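Local coordinates for protein serine--tRNA ligase (Pyrococcus horikoshii, PDB 2DQ0) that attaches serine to tRNA(Ser), and probably also to tRNA(Sec), after activating the amino acid with ATP, working as a homodimeric class II synthetase, at residues S316-A327 and V371-D379; I19-V27 and T345-A353. One frame throughout, in Å; residues are numbered along the deposited sequence.

Contact 1: residues S316-A327 and V371-D379; sequences SWEWHEKIIRNA and VVSASNCTD. With SSA (5'-O-(N-(L-seryl)-sulfamoyl)adenosine), chain G.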
loop_
_atom_site.group_PDB
_atom_site.type_symbol
_atom_site.label_atom_id
_atom_site.label_comp_id
_atom_site.label_asym_id
_atom_site.label_seq_id
_atom_site.Cartn_x
_atom_site.Cartn_y
_atom_site.Cartn_z
ATOM N N SER A 316 -17.961 -12.373 23.489
ATOM C CA SER A 316 -16.603 -11.989 23.133
ATOM C C SER A 316 -15.472 -12.828 23.698
ATOM O O SER A 316 -14.559 -13.224 22.958
ATOM C CB SER A 316 -16.382 -10.502 23.439
ATOM O OG SER A 316 -16.382 -10.252 24.825
ATOM N N TRP A 317 -15.526 -13.119 24.991
ATOM C CA TRP A 317 -14.475 -13.919 25.589
ATOM C C TRP A 317 -14.434 -15.306 24.964
ATOM O O TRP A 317 -13.365 -15.907 24.824
ATOM C CB TRP A 317 -14.652 -13.996 27.108
ATOM C CG TRP A 317 -14.424 -12.672 27.723
ATOM C CD1 TRP A 317 -15.366 -11.836 28.240
ATOM C CD2 TRP A 317 -13.197 -11.932 27.711
ATOM N NE1 TRP A 317 -14.811 -10.611 28.537
ATOM C CE2 TRP A 317 -13.480 -10.642 28.222
ATOM C CE3 TRP A 317 -11.887 -12.228 27.308
ATOM C CZ2 TRP A 317 -12.505 -9.652 28.341
ATOM C CZ3 TRP A 317 -10.911 -11.236 27.428
ATOM C CH2 TRP A 317 -11.230 -9.966 27.940
ATOM N N GLU A 318 -15.585 -15.817 24.562
ATOM C CA GLU A 318 -15.580 -17.127 23.944
ATOM C C GLU A 318 -14.943 -17.007 22.552
ATOM O O GLU A 318 -14.211 -17.901 22.108
ATOM C CB GLU A 318 -16.998 -17.651 23.829
ATOM C CG GLU A 318 -17.070 -19.137 23.567
ATOM C CD GLU A 318 -18.475 -19.586 23.267
ATOM O OE1 GLU A 318 -19.416 -18.987 23.843
ATOM O OE2 GLU A 318 -18.631 -20.535 22.466
ATOM N N TRP A 319 -15.229 -15.901 21.866
ATOM C CA TRP A 319 -14.665 -15.671 20.542
ATOM C C TRP A 319 -13.156 -15.513 20.618
ATOM O O TRP A 319 -12.411 -16.084 19.804
ATOM C CB TRP A 319 -15.295 -14.435 19.899
ATOM C CG TRP A 319 -16.453 -14.835 19.062
ATOM C CD1 TRP A 319 -17.779 -14.576 19.303
ATOM C CD2 TRP A 319 -16.416 -15.747 17.964
ATOM N NE1 TRP A 319 -18.565 -15.289 18.434
ATOM C CE2 TRP A 319 -17.758 -16.019 17.600
ATOM C CE3 TRP A 319 -15.375 -16.372 17.253
ATOM C CZ2 TRP A 319 -18.094 -16.890 16.558
ATOM C CZ3 TRP A 319 -15.704 -17.240 16.211
ATOM C CH2 TRP A 319 -17.058 -17.493 15.874
ATOM N N HIS A 320 -12.719 -14.733 21.602
ATOM C CA HIS A 320 -11.306 -14.489 21.827
ATOM C C HIS A 320 -10.622 -15.837 21.838
ATOM O O HIS A 320 -9.627 -16.084 21.152
ATOM C CB HIS A 320 -11.095 -13.821 23.189
ATOM C CG HIS A 320 -9.678 -13.409 23.447
ATOM N ND1 HIS A 320 -9.216 -13.078 24.701
ATOM C CD2 HIS A 320 -8.632 -13.235 22.604
ATOM C CE1 HIS A 320 -7.947 -12.715 24.619
ATOM N NE2 HIS A 320 -7.569 -12.803 23.356
ATOM N N GLU A 321 -11.186 -16.725 22.627
ATOM C CA GLU A 321 -10.631 -18.038 22.761
ATOM C C GLU A 321 -10.639 -18.824 21.451
ATOM O O GLU A 321 -9.768 -19.662 21.230
ATOM C CB GLU A 321 -11.396 -18.765 23.855
ATOM C CG GLU A 321 -10.512 -19.590 24.735
ATOM C CD GLU A 321 -9.407 -18.789 25.379
ATOM O OE1 GLU A 321 -9.714 -17.840 26.138
ATOM O OE2 GLU A 321 -8.226 -19.124 25.123
ATOM N N LYS A 322 -11.604 -18.562 20.573
ATOM C CA LYS A 322 -11.649 -19.300 19.312
ATOM C C LYS A 322 -10.657 -18.782 18.267
ATOM O O LYS A 322 -10.019 -19.583 17.561
ATOM C CB LYS A 322 -13.039 -19.265 18.689
ATOM C CG LYS A 322 -14.144 -19.941 19.466
ATOM C CD LYS A 322 -15.440 -19.804 18.668
ATOM C CE LYS A 322 -16.665 -20.165 19.479
ATOM N NZ LYS A 322 -17.924 -19.728 18.802
ATOM N N ILE A 323 -10.517 -17.459 18.155
ATOM C CA ILE A 323 -9.604 -16.943 17.156
ATOM C C ILE A 323 -8.159 -17.333 17.411
ATOM O O ILE A 323 -7.441 -17.683 16.457
ATOM C CB ILE A 323 -9.740 -15.416 16.959
ATOM C CG1 ILE A 323 -9.282 -14.659 18.193
ATOM C CG2 ILE A 323 -11.177 -15.075 16.602
ATOM C CD1 ILE A 323 -9.651 -13.184 18.121
ATOM N N ILE A 324 -7.720 -17.304 18.668
ATOM C CA ILE A 324 -6.339 -17.711 18.963
ATOM C C ILE A 324 -6.135 -19.186 18.568
ATOM O O ILE A 324 -5.065 -19.565 18.088
ATOM C CB ILE A 324 -5.962 -17.503 20.471
ATOM C CG1 ILE A 324 -4.487 -17.844 20.707
ATOM C CG2 ILE A 324 -6.817 -18.382 21.361
ATOM C CD1 ILE A 324 -3.489 -16.936 20.010
ATOM N N ARG A 325 -7.172 -20.005 18.742
ATOM C CA ARG A 325 -7.084 -21.415 18.387
ATOM C C ARG A 325 -7.071 -21.532 16.876
ATOM O O ARG A 325 -6.470 -22.454 16.308
ATOM C CB ARG A 325 -8.273 -22.200 18.943
ATOM C CG ARG A 325 -8.423 -22.172 20.459
ATOM C CD ARG A 325 -7.568 -23.216 21.150
ATOM N NE ARG A 325 -7.675 -23.149 22.610
ATOM C CZ ARG A 325 -7.037 -23.978 23.438
ATOM N NH1 ARG A 325 -6.248 -24.937 22.950
ATOM N NH2 ARG A 325 -7.179 -23.848 24.755
ATOM N N ASN A 326 -7.755 -20.605 16.219
ATOM C CA ASN A 326 -7.795 -20.619 14.762
ATOM C C ASN A 326 -6.392 -20.377 14.247
ATOM O O ASN A 326 -5.978 -21.026 13.294
ATOM C CB ASN A 326 -8.753 -19.551 14.222
ATOM C CG ASN A 326 -10.212 -19.948 14.359
ATOM O OD1 ASN A 326 -11.102 -19.144 14.120
ATOM N ND2 ASN A 326 -10.458 -21.189 14.746
ATOM N N ALA A 327 -5.656 -19.452 14.877
ATOM C CA ALA A 327 -4.272 -19.181 14.459
ATOM C C ALA A 327 -3.380 -20.356 14.837
ATOM O O ALA A 327 -2.516 -20.745 14.061
ATOM C CB ALA A 327 -3.750 -17.924 15.094
ATOM N N VAL A 371 4.547 -14.215 16.460
ATOM C CA VAL A 371 4.212 -14.506 15.092
ATOM C C VAL A 371 2.717 -14.191 14.848
ATOM O O VAL A 371 2.280 -14.072 13.709
ATOM C CB VAL A 371 4.608 -15.974 14.803
ATOM C CG1 VAL A 371 3.431 -16.939 15.071
ATOM C CG2 VAL A 371 5.181 -16.072 13.412
ATOM N N VAL A 372 1.945 -14.056 15.930
ATOM C CA VAL A 372 0.528 -13.687 15.853
ATOM C C VAL A 372 0.032 -13.104 17.170
ATOM O O VAL A 372 0.549 -13.407 18.237
ATOM C CB VAL A 372 -0.445 -14.874 15.436
ATOM C CG1 VAL A 372 0.297 -16.160 15.321
ATOM C CG2 VAL A 372 -1.598 -15.016 16.443
ATOM N N SER A 373 -0.986 -12.256 17.073
ATOM C CA SER A 373 -1.590 -11.621 18.228
ATOM C C SER A 373 -3.109 -11.722 18.106
ATOM O O SER A 373 -3.674 -11.496 17.025
ATOM C CB SER A 373 -1.173 -10.155 18.281
ATOM O OG SER A 373 -0.690 -9.832 19.567
ATOM N N ALA A 374 -3.762 -12.078 19.209
ATOM C CA ALA A 374 -5.228 -12.192 19.270
ATOM C C ALA A 374 -5.715 -11.333 20.438
ATOM O O ALA A 374 -5.378 -11.581 21.587
ATOM C CB ALA A 374 -5.644 -13.644 19.477
ATOM N N SER A 375 -6.522 -10.329 20.143
ATOM C CA SER A 375 -7.013 -9.432 21.180
ATOM C C SER A 375 -8.528 -9.396 21.327
ATOM O O SER A 375 -9.274 -9.551 20.358
ATOM C CB SER A 375 -6.552 -8.000 20.880
ATOM O OG SER A 375 -5.154 -7.934 20.674
ATOM N N ASN A 376 -8.989 -9.210 22.552
ATOM C CA ASN A 376 -10.404 -9.029 22.754
ATOM C C ASN A 376 -10.438 -7.538 23.085
ATOM O O ASN A 376 -9.895 -7.078 24.103
ATOM C CB ASN A 376 -10.943 -9.836 23.924
ATOM C CG ASN A 376 -12.434 -9.602 24.140
ATOM O OD1 ASN A 376 -13.025 -8.677 23.560
ATOM N ND2 ASN A 376 -13.045 -10.428 24.978
ATOM N N CYS A 377 -11.051 -6.767 22.213
ATOM C CA CYS A 377 -11.081 -5.342 22.451
ATOM C C CYS A 377 -12.265 -4.844 23.238
ATOM O O CYS A 377 -12.402 -3.630 23.424
ATOM C CB CYS A 377 -10.985 -4.608 21.118
ATOM S SG CYS A 377 -9.417 -4.928 20.317
ATOM N N THR A 378 -13.127 -5.758 23.694
ATOM C CA THR A 378 -14.284 -5.338 24.471
ATOM C C THR A 378 -15.040 -4.292 23.647
ATOM O O THR A 378 -15.212 -4.466 22.434
ATOM C CB THR A 378 -13.788 -4.744 25.819
ATOM O OG1 THR A 378 -13.263 -5.809 26.612
ATOM C CG2 THR A 378 -14.890 -4.056 26.581
ATOM N N ASP A 379 -15.461 -3.207 24.295
ATOM C CA ASP A 379 -16.176 -2.131 23.625
ATOM C C ASP A 379 -15.312 -0.895 23.409
ATOM O O ASP A 379 -15.845 0.187 23.168
ATOM C CB ASP A 379 -17.408 -1.725 24.447
ATOM C CG ASP A 379 -17.058 -1.167 25.832
ATOM O OD1 ASP A 379 -17.986 -0.726 26.538
ATOM O OD2 ASP A 379 -15.875 -1.165 26.231
HETATM N N10 SSA G . -4.486 -6.503 14.112
HETATM C CA SSA G . -3.614 -7.191 15.081
HETATM C CB SSA G . -3.762 -8.685 14.979
HETATM O OG SSA G . -3.168 -9.211 13.787
HETATM C C9 SSA G . -2.135 -6.868 14.901
HETATM O O9 SSA G . -1.743 -6.210 13.942
HETATM N N8 SSA G . -1.301 -7.318 15.846
HETATM S S1 SSA G . 0.281 -7.071 15.715
HETATM O O1S SSA G . 0.451 -5.625 15.741
HETATM O O2S SSA G . 0.903 -7.902 16.740
HETATM O "O5'" SSA G . 0.629 -7.609 14.284
HETATM C "C5'" SSA G . 0.330 -8.953 13.958
HETATM C "C4'" SSA G . 1.534 -9.685 13.455
HETATM O "O4'" SSA G . 2.034 -9.077 12.248
HETATM C "C3'" SSA G . 2.754 -9.761 14.351
HETATM O "O3'" SSA G . 2.554 -10.738 15.351
HETATM C "C2'" SSA G . 3.780 -10.228 13.334
HETATM O "O2'" SSA G . 3.643 -11.574 12.947
HETATM C "C1'" SSA G . 3.432 -9.313 12.152
HETATM N N9 SSA G . 4.082 -8.006 12.194
HETATM C C8 SSA G . 3.784 -6.899 12.973
HETATM N N7 SSA G . 4.576 -5.880 12.761
HETATM C C5 SSA G . 5.457 -6.340 11.786
HETATM C C6 SSA G . 6.563 -5.738 11.130
HETATM N N6 SSA G . 6.968 -4.495 11.378
HETATM N N1 SSA G . 7.230 -6.471 10.186
HETATM C C2 SSA G . 6.808 -7.729 9.931
HETATM N N3 SSA G . 5.780 -8.405 10.493
HETATM C C4 SSA G . 5.154 -7.650 11.425
#

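Contact 2: residues I19-V27 and T345-A353; sequences IKRGELEKV and TGDLGYVAA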
loop_
_atom_site.group_PDB
_atom_site.type_symbol
_atom_site.label_atom_id
_atom_site.label_comp_id
_atom_site.label_asym_id
_atom_site.label_seq_id
_atom_site.Cartn_x
_atom_site.Cartn_y
_atom_site.Cartn_z
ATOM N N ILE A 19 -2.206 1.633 37.109
ATOM C CA ILE A 19 -0.952 1.321 37.772
ATOM C C ILE A 19 -0.461 -0.065 37.359
ATOM O O ILE A 19 0.741 -0.279 37.204
ATOM C CB ILE A 19 -1.086 1.434 39.308
ATOM C CG1 ILE A 19 -1.267 2.908 39.684
ATOM C CG2 ILE A 19 0.170 0.908 39.999
ATOM C CD1 ILE A 19 -1.654 3.129 41.116
ATOM N N LYS A 20 -1.377 -1.007 37.163
ATOM C CA LYS A 20 -0.962 -2.333 36.728
ATOM C C LYS A 20 -0.398 -2.204 35.310
ATOM O O LYS A 20 0.375 -3.049 34.855
ATOM C CB LYS A 20 -2.147 -3.293 36.681
ATOM C CG LYS A 20 -2.707 -3.744 38.003
ATOM C CD LYS A 20 -3.896 -4.686 37.757
ATOM C CE LYS A 20 -4.676 -4.968 39.033
ATOM N NZ LYS A 20 -6.026 -5.531 38.754
ATOM N N ARG A 21 -0.798 -1.138 34.617
ATOM C CA ARG A 21 -0.371 -0.913 33.243
ATOM C C ARG A 21 0.894 -0.110 33.123
ATOM O O ARG A 21 1.508 -0.104 32.078
ATOM C CB ARG A 21 -1.462 -0.199 32.444
ATOM C CG ARG A 21 -2.510 -1.097 31.816
ATOM C CD ARG A 21 -3.543 -0.235 31.087
ATOM N NE ARG A 21 -4.522 -1.027 30.346
ATOM C CZ ARG A 21 -4.262 -1.699 29.233
ATOM N NH1 ARG A 21 -5.229 -2.379 28.647
ATOM N NH2 ARG A 21 -3.044 -1.688 28.700
ATOM N N GLY A 22 1.277 0.577 34.190
ATOM C CA GLY A 22 2.475 1.385 34.135
ATOM C C GLY A 22 2.149 2.755 33.573
ATOM O O GLY A 22 3.021 3.470 33.077
ATOM N N GLU A 23 0.882 3.130 33.640
ATOM C CA GLU A 23 0.464 4.429 33.135
ATOM C C GLU A 23 0.221 5.344 34.319
ATOM O O GLU A 23 -0.849 5.935 34.453
ATOM C CB GLU A 23 -0.815 4.282 32.315
ATOM C CG GLU A 23 -0.667 3.315 31.181
ATOM C CD GLU A 23 0.391 3.767 30.187
ATOM O OE1 GLU A 23 0.215 4.847 29.585
ATOM O OE2 GLU A 23 1.396 3.046 30.010
ATOM N N LEU A 24 1.222 5.467 35.178
ATOM C CA LEU A 24 1.074 6.297 36.357
ATOM C C LEU A 24 0.859 7.776 36.082
ATOM O O LEU A 24 0.132 8.451 36.801
ATOM C CB LEU A 24 2.273 6.106 37.284
ATOM C CG LEU A 24 2.235 4.791 38.071
ATOM C CD1 LEU A 24 2.569 3.605 37.157
ATOM C CD2 LEU A 24 3.219 4.883 39.217
ATOM N N GLU A 25 1.471 8.297 35.037
ATOM C CA GLU A 25 1.305 9.710 34.766
ATOM C C GLU A 25 -0.129 10.037 34.364
ATOM O O GLU A 25 -0.478 11.196 34.155
ATOM C CB GLU A 25 2.328 10.149 33.709
ATOM C CG GLU A 25 3.772 9.837 34.165
ATOM C CD GLU A 25 4.858 10.586 33.398
ATOM O OE1 GLU A 25 4.779 11.832 33.300
ATOM O OE2 GLU A 25 5.805 9.925 32.913
ATOM N N LYS A 26 -0.969 9.008 34.295
ATOM C CA LYS A 26 -2.369 9.188 33.925
ATOM C C LYS A 26 -3.357 8.837 35.026
ATOM O O LYS A 26 -4.567 8.923 34.828
ATOM C CB LYS A 26 -2.703 8.381 32.668
ATOM C CG LYS A 26 -2.254 9.055 31.394
ATOM C CD LYS A 26 -2.513 8.188 30.179
ATOM C CE LYS A 26 -2.141 8.938 28.918
ATOM N NZ LYS A 26 -2.358 8.128 27.708
ATOM N N VAL A 27 -2.862 8.436 36.184
ATOM C CA VAL A 27 -3.773 8.121 37.272
ATOM C C VAL A 27 -4.468 9.429 37.695
ATOM O O VAL A 27 -5.675 9.454 37.935
ATOM C CB VAL A 27 -3.021 7.491 38.481
ATOM C CG1 VAL A 27 -2.139 8.526 39.159
ATOM C CG2 VAL A 27 -4.010 6.917 39.459
ATOM N N THR A 345 -0.046 -7.010 31.961
ATOM C CA THR A 345 -0.549 -5.649 32.017
ATOM C C THR A 345 0.375 -4.600 31.423
ATOM O O THR A 345 -0.088 -3.709 30.692
ATOM C CB THR A 345 -0.895 -5.244 33.474
ATOM O OG1 THR A 345 0.204 -5.569 34.334
ATOM C CG2 THR A 345 -2.160 -5.966 33.959
ATOM N N GLY A 346 1.670 -4.712 31.728
ATOM C CA GLY A 346 2.646 -3.752 31.233
ATOM C C GLY A 346 3.034 -3.868 29.765
ATOM O O GLY A 346 3.526 -2.911 29.169
ATOM N N ASP A 347 2.809 -5.026 29.161
ATOM C CA ASP A 347 3.172 -5.208 27.765
ATOM C C ASP A 347 1.910 -5.350 26.937
ATOM O O ASP A 347 1.966 -5.752 25.777
ATOM C CB ASP A 347 4.030 -6.474 27.640
ATOM C CG ASP A 347 4.707 -6.601 26.291
ATOM O OD1 ASP A 347 5.230 -5.578 25.789
ATOM O OD2 ASP A 347 4.731 -7.731 25.750
ATOM N N LEU A 348 0.771 -4.993 27.526
ATOM C CA LEU A 348 -0.497 -5.168 26.843
ATOM C C LEU A 348 -0.946 -4.184 25.766
ATOM O O LEU A 348 -1.504 -4.606 24.740
ATOM C CB LEU A 348 -1.620 -5.342 27.867
ATOM C CG LEU A 348 -2.988 -5.721 27.264
ATOM C CD1 LEU A 348 -2.822 -6.907 26.307
ATOM C CD2 LEU A 348 -4.000 -6.040 28.387
ATOM N N GLY A 349 -0.730 -2.890 25.951
ATOM C CA GLY A 349 -1.193 -1.989 24.906
ATOM C C GLY A 349 -2.596 -1.479 25.195
ATOM O O GLY A 349 -3.399 -2.160 25.833
ATOM N N TYR A 350 -2.886 -0.277 24.709
ATOM C CA TYR A 350 -4.155 0.399 24.942
ATOM C C TYR A 350 -5.475 -0.220 24.498
ATOM O O TYR A 350 -6.467 -0.147 25.212
ATOM C CB TYR A 350 -4.077 1.812 24.357
ATOM C CG TYR A 350 -3.422 2.817 25.268
ATOM C CD1 TYR A 350 -2.227 2.507 25.920
ATOM C CD2 TYR A 350 -4.011 4.068 25.507
ATOM C CE1 TYR A 350 -1.633 3.402 26.795
ATOM C CE2 TYR A 350 -3.423 4.981 26.379
ATOM C CZ TYR A 350 -2.225 4.636 27.026
ATOM O OH TYR A 350 -1.613 5.502 27.915
ATOM N N VAL A 351 -5.501 -0.830 23.327
ATOM C CA VAL A 351 -6.753 -1.350 22.819
ATOM C C VAL A 351 -7.311 -2.608 23.460
ATOM O O VAL A 351 -8.518 -2.709 23.685
ATOM C CB VAL A 351 -6.655 -1.581 21.302
ATOM C CG1 VAL A 351 -8.043 -1.832 20.737
ATOM C CG2 VAL A 351 -5.998 -0.376 20.639
ATOM N N ALA A 352 -6.448 -3.563 23.776
ATOM C CA ALA A 352 -6.940 -4.817 24.318
ATOM C C ALA A 352 -7.236 -4.880 25.803
ATOM O O ALA A 352 -6.657 -4.158 26.611
ATOM C CB ALA A 352 -5.980 -5.937 23.946
ATOM N N ALA A 353 -8.169 -5.756 26.141
ATOM C CA ALA A 353 -8.527 -6.013 27.529
ATOM C C ALA A 353 -7.679 -7.223 27.939
ATOM O O ALA A 353 -7.254 -7.340 29.080
ATOM C CB ALA A 353 -10.006 -6.356 27.647
#

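Contact 1: residues S316-A327 and V371-D379
Ser-316, in the first turn of the helix, meets the amide of Asn-376: ND2 gives a weak hydrogen bond to OG at 3.3 Å, and the same hydroxyl also bonds His-401. The broad indole of Trp-317 offers a face to this amide: ND2 sits over the ring centre, with ring and amide planes 57° apart. The other atom of the amide, OD1, accepts the backbone N of Thr-378 at 2.9 Å in an Asx turn, which fixes the rotation of the amide. One turn along the helix, His-320 has CG anti to the backbone N (chi1 -174°), which carries the imidazole down to the strand. Its NE2 donates to Ala-374 O at 3.1 Å, from above the carbonyl plane, while Asn-376 CB makes a CH-pi contact over the ring face. Tyr-356 stacks on the same imidazole. Beyond it the interface becomes apolar. Ile-323 CG1 and Ile-324 CD1 both reach Ala-374 CB, whose small methyl lets the helix come close, and Ala-327 CB meets Val-372 CG2 at 3.9 Å. Helix and strand run nearly antiparallel, at 171°, with axes 8.1 Å apart. This is a helix packed on the antiparallel sheet of the class II synthetase core; the strand also carries Val-371, Val-372 and Ser-373 of the seryl-adenylate analogue pocket.

Contact 2: residues I19-V27 and T345-A353
Arg-21 lays its long side chain over the loop 345-353, its CG 3.7 Å from Thr-345 O and its guanidinium beside Leu-348. This is the seam between the N-terminal, tRNA-binding extension and the catalytic core. The helix ends here in a Schellman motif, with Gly-22 at positive phi, where a CB would press on the carbonyl oxygen before it. Arginine suits the place because it can serve several carbonyls at once. The chain is extended from CG to NE and turns at the last torsion (chi4 -72°), bringing the guanidinium to the carbonyl oxygens of the loop. NH2 donates to Gly-349 O at 2.9 Å, approaching from well above the carbonyl plane, and NH1 adds a weak bond to Ala-352 O at 3.1 Å, which lies in the guanidinium plane. NH1 also bonds Asn-108 O, beyond the long helical arm. At the start of the loop, Thr-345 CG2 packs against Lys-20 CB at 3.8 Å. Gly-346, lacking a side chain, lies beside the end of the helix, its CA 3.9 Å from Arg-21 O. Farther along, Tyr-350 points its hydroxyl between two charged side chains that follow the helix, Glu-23 and Lys-26 of the short 3-10 segment. The extended chain of Lys-26 brings NZ to OH at 2.7 Å; the ammonium also bonds Arg-105 O and probably makes the phenol a better donor. Glu-23 is bent at chi2 (-62°), and its OE1 accepts from Tyr-350 OH at 2.6 Å, in the ring plane but above the carboxylate's own plane.

In the fold
The centres of the two contacts lie about 19 Å apart, yet they meet directly. Their segments alternate along the chain: 19-27, 316-327, 345-353, then 371-379. Contact 1 lies wholly inside the catalytic core, setting helix 316-333 on strand 367-376, whereas contact 2 joins the N-terminal, tRNA-binding extension to the core through the loop between strands 338-342 and 354-362. That loop leads into strand 354-362, the antiparallel neighbour of strand 367-376. Where they touch, Asn-376 O probably accepts a hydrogen bond from Ala-353 N, and Ser-375 packs on Ala-352. A continuous path of contacts therefore runs from the N-terminal extension to a strand lining the adenylate pocket.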